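Local coordinates for ferric vibriobactin ABC transporter, periplasmic ferric vibriobactin-binding protein (Vibrio cholerae, PDB 3R5T) that probably captures the iron-loaded siderophore vibriobactin in the periplasm and delivers it to an ABC transporter for import into the cell, at residues L136-Q139 and A140-I144. Numbering follows the deposited sequence.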
loop_
_atom_site.group_PDB
_atom_site.type_symbol
_atom_site.label_atom_id
_atom_site.label_comp_id
_atom_site.label_asym_id
_atom_site.label_seq_id
_atom_site.Cartn_x
_atom_site.Cartn_y
_atom_site.Cartn_z
ATOM N N LEU A 136 13.841 -2.820 -14.945
ATOM C CA LEU A 136 13.424 -1.426 -14.945
ATOM C C LEU A 136 14.068 -0.677 -13.778
ATOM O O LEU A 136 13.477 0.229 -13.188
ATOM C CB LEU A 136 11.898 -1.312 -14.927
ATOM C CG LEU A 136 11.217 -1.905 -16.169
ATOM C CD1 LEU A 136 9.686 -1.885 -16.041
ATOM C CD2 LEU A 136 11.660 -1.150 -17.413
ATOM N N GLU A 137 15.298 -1.054 -13.462
ATOM C CA GLU A 137 16.034 -0.418 -12.363
ATOM C C GLU A 137 16.197 1.092 -12.567
ATOM O O GLU A 137 16.092 1.869 -11.612
ATOM C CB GLU A 137 17.394 -1.099 -12.154
ATOM C CG GLU A 137 17.275 -2.594 -11.849
ATOM C CD GLU A 137 17.391 -3.492 -13.090
ATOM O OE1 GLU A 137 17.150 -3.015 -14.221
ATOM O OE2 GLU A 137 17.718 -4.686 -12.915
ATOM N N GLU A 138 16.430 1.509 -13.810
ATOM C CA GLU A 138 16.587 2.936 -14.104
ATOM C C GLU A 138 15.313 3.672 -13.741
ATOM O O GLU A 138 15.347 4.704 -13.060
ATOM C CB GLU A 138 16.869 3.178 -15.588
ATOM C CG GLU A 138 18.245 2.790 -16.069
ATOM C CD GLU A 138 18.611 3.491 -17.370
ATOM O OE1 GLU A 138 18.137 4.627 -17.582
ATOM O OE2 GLU A 138 19.387 2.924 -18.170
ATOM N N GLN A 139 14.193 3.152 -14.231
ATOM C CA GLN A 139 12.900 3.764 -13.981
ATOM C C GLN A 139 12.572 3.785 -12.511
ATOM O O GLN A 139 12.091 4.794 -11.996
ATOM C CB GLN A 139 11.790 2.994 -14.713
ATOM C CG GLN A 139 11.738 3.244 -16.209
ATOM C CD GLN A 139 12.892 2.608 -16.970
ATOM O OE1 GLN A 139 13.259 3.067 -18.060
ATOM N NE2 GLN A 139 13.473 1.558 -16.406
ATOM N N ALA A 140 12.771 2.667 -11.836
ATOM C CA ALA A 140 12.421 2.583 -10.426
ATOM C C ALA A 140 13.284 3.547 -9.625
ATOM O O ALA A 140 12.782 4.310 -8.795
ATOM C CB ALA A 140 12.615 1.169 -9.916
ATOM N N GLU A 141 14.586 3.538 -9.892
ATOM C CA GLU A 141 15.482 4.388 -9.129
ATOM C C GLU A 141 15.141 5.868 -9.304
ATOM O O GLU A 141 15.154 6.642 -8.345
ATOM C CB GLU A 141 16.957 4.099 -9.488
ATOM C CG GLU A 141 17.979 4.709 -8.478
ATOM C CD GLU A 141 19.364 4.065 -8.514
ATOM O OE1 GLU A 141 19.559 2.946 -7.955
ATOM O OE2 GLU A 141 20.261 4.690 -9.082
ATOM N N ARG A 142 14.838 6.264 -10.536
ATOM C CA ARG A 142 14.466 7.644 -10.834
ATOM C C ARG A 142 13.177 8.024 -10.112
ATOM O O ARG A 142 13.083 9.080 -9.481
ATOM C CB ARG A 142 14.288 7.821 -12.340
ATOM C CG ARG A 142 13.762 9.181 -12.761
ATOM C CD ARG A 142 14.046 9.458 -14.231
ATOM N NE ARG A 142 13.555 8.410 -15.123
ATOM C CZ ARG A 142 14.331 7.532 -15.753
ATOM N NH1 ARG A 142 15.646 7.565 -15.590
ATOM N NH2 ARG A 142 13.789 6.619 -16.550
ATOM N N THR A 143 12.178 7.160 -10.238
ATOM C CA THR A 143 10.883 7.394 -9.586
ATOM C C THR A 143 11.016 7.558 -8.069
ATOM O O THR A 143 10.449 8.484 -7.466
ATOM C CB THR A 143 9.910 6.256 -9.916
ATOM O OG1 THR A 143 9.715 6.198 -11.333
ATOM C CG2 THR A 143 8.551 6.476 -9.234
ATOM N N ILE A 144 11.765 6.652 -7.454
ATOM C CA ILE A 144 11.997 6.684 -6.017
ATOM C C ILE A 144 12.768 7.938 -5.618
ATOM O O ILE A 144 12.406 8.630 -4.663
ATOM C CB ILE A 144 12.753 5.412 -5.563
ATOM C CG1 ILE A 144 11.845 4.189 -5.741
ATOM C CG2 ILE A 144 13.239 5.526 -4.122
ATOM C CD1 ILE A 144 12.630 2.911 -5.711
#
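R142, in one of its two modelled conformers, folds its side chain back over the preceding turn, laying one face of its guanidinium over the backbone of E138 and Q139. With CG anti to the backbone N (chi1 174°) and the chain bent at chi3, the flat group lies alongside Q139, and R142 NH2 comes to 3.9 Å from Q139 CA. The carbonyl oxygen E138 O sits above the same plane, toward its rim. Amide and guanidinium stand almost perpendicular, 86° apart. At 3.9 Å, Q139 OE1 and R142 NH2 are side by side rather than bonded. In this conformer E138 OE1 and R142 NH1, 4.3 Å apart, are too distant for a salt bridge, though opposite charges spaced i, i+4 on an exposed helix face probably still attract.

All this happens in the first turns of helix 137-155, which, as in this family of binding proteins, bridges the two lobes. L136 takes the N-cap position, and the i to i+4 ladder opens where A140 N donates to L136 O at 2.9 Å. Q139 NE2 adds a weak bond to L136 O, 3.5 Å long. The acidic side chains of E137 and E138 in this first turn probably suit the partial positive charge of the helix N-terminus.

T143 turns its hydroxyl back beside its own backbone N (chi1 -60°), where T143 OG1 donates to Q139 O at 2.8 Å. That carbonyl also accepts T143 N, and the two donors reach it from opposite faces of its plane; threonine can thus satisfy its hydroxyl within the helix while its side chain packs on W123. A140, small enough for its buried place, lies against I40, whereas the carboxylate of E137, through OE2, forms a salt bridge with R7.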